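Local coordinates for protein intracellular exo-alpha-(1->5)-L-arabinofuranosidase (Bifidobacterium longum, PDB 2Y2W) that hydrolyses terminal non-reducing alpha-L-arabinofuranosyl residues from arabinan and arabinoxylan, helping to degrade the plant cell wall, at residues I47-D52 with Q444-A449; V108-G113 with I163-N168; M225-Y230 with G264-T269; F303-E308 with I455-Y460. All blocks are in the same frame, centred on the assembly; numbering follows the deposited sequence.

In the fold
The chain builds a closed eight-stranded parallel barrel and a C-terminal beta domain, and the four contacts are divided between them. Interaction 2 pairs barrel strands 107-110 and 162-167; interaction 3 packs the first turns of helices 227-244 and 265-274, its centre about 21 Å from that of interaction 2. Interaction 4 comes next along the chain and joins the barrel helices to the far end of strand 444-456. Interaction 1 ties N-terminal strand 45-48 to the beginning of that same strand, the centres of interactions 1 and 4 about 24 Å apart. The chain thus starts in the beta domain, traverses the barrel and returns: interaction 1 fastens strand 45-48 into the sheet, interaction 4 joins the domains.

Interaction 1: residues I47-D52 with Q444-A449; sequences IALNAD and QAYAPA
I47 and P448 lie flank to flank and point the same way, the CG2 methyl of I47 resting 3.8 Å from CG of P448. CG2 is the isoleucine branch anti to the backbone N, whereas CG1 sits beside that nitrogen. L49 makes its approach quite differently. Its CB leaves the backbone away from 444-449, but the end of the leucine swings back and its two methyls divide the work. CD1 goes to CB of Y446 at 3.8 Å, and CD2 goes to CB of P448 at 4.1 Å. L49 meets the tyrosine side chain at about a right angle and the proline on a slant. On the other flank OD1 of N50 comes up to the methyl CB of A449, 3.4 Å away.

Between these groups A48 and A449 form an antiparallel hydrogen-bonded pair. A48 N donates to A449 O at 3.1 Å and is nearly straight (165°), while the return bond from A449 N to A48 O is shorter, 2.7 Å, and more bent (133°). Within 47-52 and 444-449 this is the one bridge; the touching parts run 101° apart.

What results is the attachment of the N-terminal strand to the C-terminal beta domain of this family 51 enzyme. Strand 45-48 runs between strand 444-456 and strand 492-497, where the backbone of I47 bonds to T495 and D497. Strand 462-473 receives the side chains: I47 touches I466 and A468, and both L49 and P448 rest on V470.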
# COMPACT_ATOMS: atom_id res chain seq x y z
N ILE D 47 -28.52 47.73 -6.43
CA ILE D 47 -28.80 46.30 -6.29
C ILE D 47 -30.26 46.06 -6.69
O ILE D 47 -31.18 46.50 -6.00
CB ILE D 47 -28.56 45.80 -4.84
CG1 ILE D 47 -27.15 46.16 -4.34
CG2 ILE D 47 -28.85 44.30 -4.71
CD1 ILE D 47 -26.00 45.47 -5.07
N ALA D 48 -30.45 45.39 -7.82
CA ALA D 48 -31.79 45.16 -8.36
C ALA D 48 -31.91 43.83 -9.11
O ALA D 48 -30.94 43.35 -9.70
CB ALA D 48 -32.20 46.32 -9.27
N LEU D 49 -33.10 43.25 -9.07
CA LEU D 49 -33.41 42.04 -9.84
C LEU D 49 -33.99 42.44 -11.20
O LEU D 49 -34.87 43.29 -11.28
CB LEU D 49 -34.39 41.13 -9.08
CG LEU D 49 -33.90 40.19 -7.97
CD1 LEU D 49 -32.82 39.23 -8.46
CD2 LEU D 49 -33.43 40.94 -6.72
N ASN D 50 -33.49 41.80 -12.26
CA ASN D 50 -33.86 42.15 -13.63
C ASN D 50 -35.28 41.78 -14.06
O ASN D 50 -35.49 41.14 -15.10
CB ASN D 50 -32.83 41.58 -14.63
CG ASN D 50 -31.72 42.57 -14.95
OD1 ASN D 50 -31.35 43.41 -14.13
ND2 ASN D 50 -31.17 42.46 -16.16
N ALA D 51 -36.26 42.19 -13.24
CA ALA D 51 -37.70 42.01 -13.50
C ALA D 51 -38.16 40.56 -13.67
O ALA D 51 -39.21 40.18 -13.15
CB ALA D 51 -38.14 42.87 -14.70
N ASP D 52 -37.39 39.77 -14.41
CA ASP D 52 -37.75 38.39 -14.71
C ASP D 52 -36.60 37.40 -14.44
O ASP D 52 -35.79 37.10 -15.33
CB ASP D 52 -38.26 38.27 -16.15
CG ASP D 52 -39.56 39.04 -16.38
OD1 ASP D 52 -40.50 38.89 -15.57
OD2 ASP D 52 -39.63 39.79 -17.37
N GLN D 444 -35.11 30.03 -2.74
CA GLN D 444 -34.28 30.16 -3.94
C GLN D 444 -33.23 31.26 -3.78
O GLN D 444 -33.47 32.26 -3.09
CB GLN D 444 -35.15 30.44 -5.17
CG GLN D 444 -36.09 29.30 -5.56
CD GLN D 444 -35.45 28.26 -6.47
OE1 GLN D 444 -34.31 28.42 -6.92
NE2 GLN D 444 -36.18 27.19 -6.75
N ALA D 445 -32.08 31.07 -4.42
CA ALA D 445 -31.00 32.06 -4.39
C ALA D 445 -30.94 32.84 -5.70
O ALA D 445 -30.92 32.25 -6.78
CB ALA D 445 -29.67 31.38 -4.11
N TYR D 446 -30.92 34.16 -5.59
CA TYR D 446 -30.90 35.05 -6.75
C TYR D 446 -29.64 35.90 -6.77
O TYR D 446 -29.22 36.41 -5.73
CB TYR D 446 -32.14 35.95 -6.75
CG TYR D 446 -33.43 35.25 -7.14
CD1 TYR D 446 -33.81 35.14 -8.47
CD2 TYR D 446 -34.28 34.72 -6.17
CE1 TYR D 446 -34.99 34.51 -8.84
CE2 TYR D 446 -35.47 34.08 -6.52
CZ TYR D 446 -35.82 33.98 -7.86
OH TYR D 446 -36.98 33.36 -8.23
N ALA D 447 -29.06 36.06 -7.95
CA ALA D 447 -27.90 36.92 -8.14
C ALA D 447 -28.32 38.24 -8.79
O ALA D 447 -28.48 38.31 -10.01
CB ALA D 447 -26.83 36.22 -8.98
N PRO D 448 -28.51 39.29 -7.97
CA PRO D 448 -29.06 40.55 -8.48
C PRO D 448 -28.07 41.31 -9.35
O PRO D 448 -26.86 41.12 -9.23
CB PRO D 448 -29.37 41.34 -7.20
CG PRO D 448 -28.38 40.84 -6.21
CD PRO D 448 -28.12 39.40 -6.55
N ALA D 449 -28.60 42.16 -10.23
CA ALA D 449 -27.77 43.06 -11.02
C ALA D 449 -27.09 44.07 -10.10
O ALA D 449 -27.76 44.75 -9.31
CB ALA D 449 -28.60 43.76 -12.08

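Interaction 2: residues V108-G113 with I163-N168; sequences VRYPGG and IMLAVN
V108, R109 and Y110 pair in parallel with I163, M164 and L165, the strand axes 4.7 Å apart at closest and 22° from parallel. They are the second and third strands of the (beta/alpha)8 barrel that family 51 shares with the rest of its clan. Three backbone bonds join them: M164 N to V108 O, Y110 N to M164 O, and A166 N to Y110 O at 2.8 Å.

R109 and M164 share the face turned to the barrel interior. The arginine runs out extended from CG to NE and crosses the methionine at a slant, with SD of M164 3.7 Å from CD of R109. Beyond, NH1 forms a salt bridge with E340, probably the catalytic nucleophile, and NH2 bonds to N214, a probable substrate-binding residue; the guanidinium is thus held beside both, consistent with a place at the active site.

Y110 and L165 lie side by side on the face bearing V108 and I163, towards helix 149-159. CD1 of L165 stands at the edge of the tyrosine ring, 4.1 Å from CD2, and the phenol bonds to H70. The peptide before P111 is cis, and CB of P111 comes over the centre of the Y110 ring, 3.5 Å above its plane. Past the strand end the chain runs on over the arginine: O of G112 sits 3.5 Å above the centre of the R109 guanidinium plane, and it also lies 3.2 Å from CB of A166.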
# COMPACT_ATOMS: atom_id res chain seq x y z
N VAL D 108 -21.80 18.82 10.43
CA VAL D 108 -20.47 19.03 10.99
C VAL D 108 -19.49 17.96 10.52
O VAL D 108 -19.77 16.76 10.60
CB VAL D 108 -20.50 19.07 12.55
CG1 VAL D 108 -19.13 19.45 13.10
CG2 VAL D 108 -21.56 20.03 13.05
N ARG D 109 -18.34 18.42 10.02
CA ARG D 109 -17.29 17.53 9.53
C ARG D 109 -16.40 17.06 10.68
O ARG D 109 -16.01 17.85 11.54
CB ARG D 109 -16.48 18.25 8.44
CG ARG D 109 -15.47 17.38 7.71
CD ARG D 109 -15.05 18.04 6.42
NE ARG D 109 -13.98 17.31 5.75
CZ ARG D 109 -12.71 17.72 5.72
NH1 ARG D 109 -12.35 18.86 6.30
NH2 ARG D 109 -11.80 16.99 5.09
N TYR D 110 -16.10 15.76 10.68
CA TYR D 110 -15.42 15.09 11.79
C TYR D 110 -14.68 13.86 11.26
O TYR D 110 -15.17 13.21 10.33
CB TYR D 110 -16.46 14.68 12.84
CG TYR D 110 -15.90 14.04 14.09
CD1 TYR D 110 -15.37 14.81 15.12
CD2 TYR D 110 -15.91 12.65 14.24
CE1 TYR D 110 -14.85 14.22 16.26
CE2 TYR D 110 -15.39 12.05 15.38
CZ TYR D 110 -14.86 12.84 16.39
OH TYR D 110 -14.35 12.25 17.52
N PRO D 111 -13.50 13.54 11.84
CA PRO D 111 -12.76 14.26 12.87
C PRO D 111 -11.58 15.09 12.32
O PRO D 111 -10.76 15.56 13.10
CB PRO D 111 -12.23 13.13 13.75
CG PRO D 111 -12.01 11.99 12.80
CD PRO D 111 -12.89 12.22 11.58
N GLY D 112 -11.52 15.25 11.00
CA GLY D 112 -10.40 15.95 10.37
C GLY D 112 -10.55 16.10 8.86
O GLY D 112 -11.46 15.53 8.27
N GLY D 113 -9.66 16.87 8.23
CA GLY D 113 -8.57 17.56 8.91
C GLY D 113 -7.30 16.74 8.97
O GLY D 113 -7.35 15.51 8.94
N ILE D 163 -23.74 14.28 10.41
CA ILE D 163 -22.30 14.00 10.50
C ILE D 163 -21.68 13.80 9.13
O ILE D 163 -22.21 13.05 8.30
CB ILE D 163 -22.00 12.76 11.38
CG1 ILE D 163 -22.52 12.96 12.81
CG2 ILE D 163 -20.50 12.46 11.40
CD1 ILE D 163 -22.48 11.72 13.66
N MET D 164 -20.55 14.46 8.89
CA MET D 164 -19.75 14.25 7.70
C MET D 164 -18.44 13.57 8.11
O MET D 164 -17.50 14.22 8.58
CB MET D 164 -19.49 15.58 6.99
CG MET D 164 -19.03 15.44 5.55
SD MET D 164 -18.24 16.94 4.93
CE MET D 164 -19.62 18.08 4.87
N LEU D 165 -18.39 12.25 7.95
CA LEU D 165 -17.30 11.46 8.50
C LEU D 165 -16.14 11.29 7.53
O LEU D 165 -16.31 10.80 6.42
CB LEU D 165 -17.80 10.09 8.97
CG LEU D 165 -16.91 9.26 9.90
CD1 LEU D 165 -16.35 10.08 11.06
CD2 LEU D 165 -17.69 8.07 10.44
N ALA D 166 -14.96 11.72 7.97
CA ALA D 166 -13.73 11.57 7.20
C ALA D 166 -12.97 10.34 7.66
O ALA D 166 -12.85 10.09 8.87
CB ALA D 166 -12.88 12.81 7.33
N VAL D 167 -12.45 9.57 6.71
CA VAL D 167 -11.66 8.38 7.02
C VAL D 167 -10.18 8.58 6.69
O VAL D 167 -9.84 9.35 5.79
CB VAL D 167 -12.20 7.09 6.33
CG1 VAL D 167 -13.51 6.64 6.97
CG2 VAL D 167 -12.37 7.30 4.82
N ASN D 168 -9.33 7.88 7.43
CA ASN D 168 -7.88 7.90 7.21
C ASN D 168 -7.52 7.35 5.83
O ASN D 168 -7.91 6.23 5.48
CB ASN D 168 -7.18 7.08 8.31
CG ASN D 168 -5.66 7.21 8.29
OD1 ASN D 168 -5.05 7.43 7.25
ND2 ASN D 168 -5.05 7.06 9.46

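Interaction 3: residues M225-Y230 with G264-T269; sequences MSPEEY and GTWEKT
P227 and W266 bring the first turns of their two helices together, their CA atoms 5.4 Å apart, with S226 and G264 at the two N-cap positions. The indole of W266 does most of the touching. CG stands anti to the backbone N (chi1 174°), and the six-membered ring beyond it meets 225-230. CZ3 lies 3.5 Å from N of P227, and CE3 comes within 4.0 Å of CB of the same proline. M225 O meets the ring at its edge, in the ring plane. Further round, CZ2 rests 3.6 Å from CD2 of Y230; the two rings are near parallel (24°) but slid apart, with centroids 5.6 Å from each other, so overlap is slight.

Helix 227-244 follows the fourth barrel strand and helix 265-274 the fifth, so these N-terminal turns are neighbours round the (beta/alpha)8 barrel, at the catalytic end of its strands. The polar tips of both aromatics turn to the strand ends: NE1 of W266 bonds to C253 O, and OH of Y230 bonds to I212 O and C253 N. An alanine in place of W266 would probably open a gap between helix 265-274 and the side chains of P227 and Y230 and leave C253 O without its indole partner.

E229 accepts from S226 N through OE1, and the same oxygen makes a salt bridge to K236 of the second subunit. The E228 and T269 side chains cross at about a right angle, OE2 of E228 3.7 Å from CG2 of T269. The threonine's other branch is tied to its own helix, OG1 donating to T265 O at 2.9 Å.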
# COMPACT_ATOMS: atom_id res chain seq x y z
N MET D 225 -0.03 12.12 -1.25
CA MET D 225 0.00 11.39 -2.51
C MET D 225 0.19 12.28 -3.72
O MET D 225 0.03 13.50 -3.65
CB MET D 225 -1.29 10.57 -2.67
CG MET D 225 -1.38 9.34 -1.78
SD MET D 225 -2.98 8.53 -1.99
CE MET D 225 -2.85 7.18 -0.82
N SER D 226 0.56 11.66 -4.84
CA SER D 226 0.53 12.28 -6.15
C SER D 226 -0.91 12.22 -6.66
O SER D 226 -1.74 11.51 -6.08
CB SER D 226 1.48 11.56 -7.10
OG SER D 226 1.30 10.15 -7.04
N PRO D 227 -1.23 12.97 -7.74
CA PRO D 227 -2.58 12.87 -8.31
C PRO D 227 -2.97 11.44 -8.73
O PRO D 227 -4.11 11.03 -8.50
CB PRO D 227 -2.52 13.79 -9.54
CG PRO D 227 -1.07 14.07 -9.76
CD PRO D 227 -0.44 14.01 -8.42
N GLU D 228 -2.03 10.69 -9.32
CA GLU D 228 -2.31 9.33 -9.79
C GLU D 228 -2.53 8.34 -8.64
O GLU D 228 -3.45 7.52 -8.70
CB GLU D 228 -1.21 8.84 -10.73
CG GLU D 228 -1.18 9.53 -12.10
CD GLU D 228 -2.24 9.00 -13.08
OE1 GLU D 228 -2.87 7.96 -12.80
OE2 GLU D 228 -2.43 9.64 -14.15
N GLU D 229 -1.69 8.43 -7.61
CA GLU D 229 -1.80 7.58 -6.43
C GLU D 229 -3.16 7.72 -5.75
O GLU D 229 -3.80 6.71 -5.41
CB GLU D 229 -0.68 7.88 -5.42
CG GLU D 229 0.64 7.16 -5.69
CD GLU D 229 1.82 7.76 -4.92
OE1 GLU D 229 1.60 8.63 -4.04
OE2 GLU D 229 2.97 7.35 -5.18
N TYR D 230 -3.61 8.96 -5.56
CA TYR D 230 -4.89 9.23 -4.91
C TYR D 230 -6.07 8.82 -5.78
O TYR D 230 -7.03 8.23 -5.28
CB TYR D 230 -5.02 10.70 -4.47
CG TYR D 230 -6.31 10.99 -3.73
CD1 TYR D 230 -6.50 10.56 -2.42
CD2 TYR D 230 -7.36 11.68 -4.35
CE1 TYR D 230 -7.68 10.82 -1.74
CE2 TYR D 230 -8.55 11.95 -3.68
CZ TYR D 230 -8.70 11.51 -2.38
OH TYR D 230 -9.88 11.76 -1.70
N GLY D 264 -6.42 22.43 -10.21
CA GLY D 264 -7.10 22.13 -11.47
C GLY D 264 -6.78 20.74 -11.99
O GLY D 264 -7.68 19.92 -12.18
N THR D 265 -5.50 20.48 -12.22
CA THR D 265 -5.04 19.20 -12.77
C THR D 265 -5.20 18.03 -11.80
O THR D 265 -5.36 16.88 -12.22
CB THR D 265 -3.57 19.27 -13.25
OG1 THR D 265 -2.76 19.86 -12.22
CG2 THR D 265 -3.46 20.12 -14.51
N TRP D 266 -5.16 18.32 -10.50
CA TRP D 266 -5.45 17.33 -9.47
C TRP D 266 -6.88 16.83 -9.63
O TRP D 266 -7.11 15.63 -9.78
CB TRP D 266 -5.25 17.93 -8.07
CG TRP D 266 -5.66 17.01 -6.96
CD1 TRP D 266 -6.92 16.83 -6.45
CD2 TRP D 266 -4.80 16.14 -6.21
NE1 TRP D 266 -6.90 15.91 -5.43
CE2 TRP D 266 -5.61 15.47 -5.26
CE3 TRP D 266 -3.43 15.86 -6.24
CZ2 TRP D 266 -5.09 14.53 -4.36
CZ3 TRP D 266 -2.91 14.94 -5.34
CH2 TRP D 266 -3.74 14.28 -4.41
N GLU D 267 -7.82 17.77 -9.60
CA GLU D 267 -9.25 17.47 -9.73
C GLU D 267 -9.56 16.72 -11.02
O GLU D 267 -10.30 15.74 -11.00
CB GLU D 267 -10.07 18.76 -9.66
CG GLU D 267 -10.15 19.40 -8.27
CD GLU D 267 -8.94 20.26 -7.91
OE1 GLU D 267 -8.00 20.36 -8.72
OE2 GLU D 267 -8.95 20.83 -6.81
N LYS D 268 -8.99 17.17 -12.13
CA LYS D 268 -9.22 16.54 -13.43
C LYS D 268 -8.84 15.06 -13.42
O LYS D 268 -9.64 14.21 -13.77
CB LYS D 268 -8.48 17.28 -14.54
CG LYS D 268 -9.06 17.04 -15.93
CD LYS D 268 -8.63 18.12 -16.93
CE LYS D 268 -9.31 19.47 -16.65
NZ LYS D 268 -8.59 20.28 -15.62
N THR D 269 -7.61 14.78 -12.99
CA THR D 269 -7.09 13.41 -12.96
C THR D 269 -7.89 12.52 -11.99
O THR D 269 -8.30 11.42 -12.35
CB THR D 269 -5.59 13.38 -12.58
OG1 THR D 269 -4.87 14.31 -13.41
CG2 THR D 269 -5.00 11.99 -12.77

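Interaction 4: residues F303-E308 with I455-Y460; sequences FLASSE and IHTEAY
Y460 presses its ring against A305, S306 and E308, where the (beta/alpha)8 barrel meets the C-terminal beta domain. The tyrosine closes the turn of the beta hairpin made by strands 444-456 and 462-473; the residues it meets lie where helix 297-304 gives way to helix 307-327.

From CB, which points towards 303-308, chi1 of -40° sets CG beside the backbone N. At the next atoms the ring divides its contacts. CD1 faces CB of E308, 4.2 Å away, and that methylene stands over the ring in a CH-pi contact, 15° off the normal and displaced towards the rim. The opposite face is occupied by CB of A459, 3.9 Å above the ring centre. CD2 has CB of A305 at 4.2 Å. CE2 approaches the carbonyl O of A305 at 3.3 Å, an oxygen that also accepts from N of E308. At the tip, OH reaches to within 3.9 Å of CA of S306.

Replacing Y460 with an alanine would probably leave a gap beside A305 and deprive CB of E308 of the ring beneath it. The far end of E308 leads away from this contact to a salt bridge with R486.

Each partner is also tied within its own segment. T457 OG1 donates to Y460 O from well above the carbonyl plane, while its CG2 methyl lies 4.3 Å from CB of A305. Within 303-308, S306 OG gives a 2.7 Å bond to F303 O, which accepts from S306 N as well, both donors arriving from the same face of its carbonyl plane.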
# COMPACT_ATOMS: atom_id res chain seq x y z
N PHE D 303 -7.38 41.67 1.00
CA PHE D 303 -8.07 40.74 1.88
C PHE D 303 -9.59 40.91 1.85
O PHE D 303 -10.33 39.93 1.92
CB PHE D 303 -7.53 40.89 3.31
CG PHE D 303 -8.28 40.10 4.34
CD1 PHE D 303 -8.43 38.72 4.21
CD2 PHE D 303 -8.81 40.73 5.45
CE1 PHE D 303 -9.12 37.99 5.16
CE2 PHE D 303 -9.50 40.01 6.42
CZ PHE D 303 -9.65 38.64 6.27
N LEU D 304 -10.06 42.15 1.73
CA LEU D 304 -11.49 42.43 1.68
C LEU D 304 -12.13 41.93 0.38
O LEU D 304 -13.34 41.68 0.33
CB LEU D 304 -11.77 43.92 1.88
CG LEU D 304 -11.49 44.49 3.28
CD1 LEU D 304 -11.28 46.00 3.22
CD2 LEU D 304 -12.60 44.14 4.27
N ALA D 305 -11.31 41.76 -0.66
CA ALA D 305 -11.78 41.23 -1.94
C ALA D 305 -11.41 39.75 -2.13
O ALA D 305 -11.21 39.30 -3.26
CB ALA D 305 -11.23 42.08 -3.08
N SER D 306 -11.34 39.01 -1.02
CA SER D 306 -10.96 37.60 -1.04
C SER D 306 -11.98 36.69 -1.72
O SER D 306 -11.65 35.58 -2.15
CB SER D 306 -10.68 37.09 0.37
OG SER D 306 -9.44 37.59 0.85
N SER D 307 -13.22 37.17 -1.82
CA SER D 307 -14.29 36.45 -2.52
C SER D 307 -13.97 36.21 -4.00
O SER D 307 -14.44 35.22 -4.58
CB SER D 307 -15.62 37.20 -2.38
OG SER D 307 -15.44 38.60 -2.52
N GLU D 308 -13.17 37.09 -4.58
CA GLU D 308 -12.74 36.99 -5.98
C GLU D 308 -11.87 35.75 -6.23
O GLU D 308 -11.93 35.15 -7.31
CB GLU D 308 -11.98 38.25 -6.40
CG GLU D 308 -12.81 39.53 -6.31
CD GLU D 308 -13.96 39.57 -7.31
OE1 GLU D 308 -13.72 39.35 -8.51
OE2 GLU D 308 -15.10 39.83 -6.87
N ILE D 455 -12.87 49.25 -7.31
CA ILE D 455 -11.69 49.57 -6.50
C ILE D 455 -10.49 48.72 -6.93
O ILE D 455 -10.66 47.64 -7.49
CB ILE D 455 -11.95 49.41 -4.98
CG1 ILE D 455 -12.67 48.09 -4.68
CG2 ILE D 455 -12.74 50.61 -4.45
CD1 ILE D 455 -12.85 47.78 -3.20
N HIS D 456 -9.28 49.22 -6.67
CA HIS D 456 -8.05 48.56 -7.10
C HIS D 456 -7.37 47.78 -5.98
O HIS D 456 -7.34 48.22 -4.83
CB HIS D 456 -7.08 49.59 -7.70
CG HIS D 456 -5.90 48.98 -8.40
ND1 HIS D 456 -5.94 48.58 -9.71
CD2 HIS D 456 -4.66 48.69 -7.95
CE1 HIS D 456 -4.76 48.07 -10.05
NE2 HIS D 456 -3.97 48.13 -9.00
N THR D 457 -6.83 46.61 -6.33
CA THR D 457 -6.11 45.75 -5.39
C THR D 457 -4.80 45.24 -6.02
O THR D 457 -4.66 45.25 -7.25
CB THR D 457 -6.96 44.52 -4.96
OG1 THR D 457 -7.40 43.81 -6.12
CG2 THR D 457 -8.17 44.95 -4.15
N GLU D 458 -3.86 44.81 -5.19
CA GLU D 458 -2.61 44.21 -5.67
C GLU D 458 -2.80 42.79 -6.20
O GLU D 458 -2.32 42.46 -7.28
CB GLU D 458 -1.53 44.21 -4.58
CG GLU D 458 -0.42 45.24 -4.77
CD GLU D 458 -0.49 46.39 -3.77
OE1 GLU D 458 -1.61 46.87 -3.47
OE2 GLU D 458 0.58 46.82 -3.29
N ALA D 459 -3.50 41.97 -5.42
CA ALA D 459 -3.70 40.55 -5.74
C ALA D 459 -4.67 40.32 -6.90
O ALA D 459 -4.46 39.42 -7.72
CB ALA D 459 -4.15 39.78 -4.50
N TYR D 460 -5.72 41.13 -6.96
CA TYR D 460 -6.74 41.01 -8.01
C TYR D 460 -6.80 42.30 -8.83
O TYR D 460 -6.12 43.28 -8.51
CB TYR D 460 -8.10 40.68 -7.38
CG TYR D 460 -8.00 39.68 -6.25
CD1 TYR D 460 -7.81 38.32 -6.50
CD2 TYR D 460 -8.08 40.09 -4.92
CE1 TYR D 460 -7.71 37.40 -5.47
CE2 TYR D 460 -7.97 39.18 -3.87
CZ TYR D 460 -7.79 37.84 -4.16
OH TYR D 460 -7.68 36.93 -3.13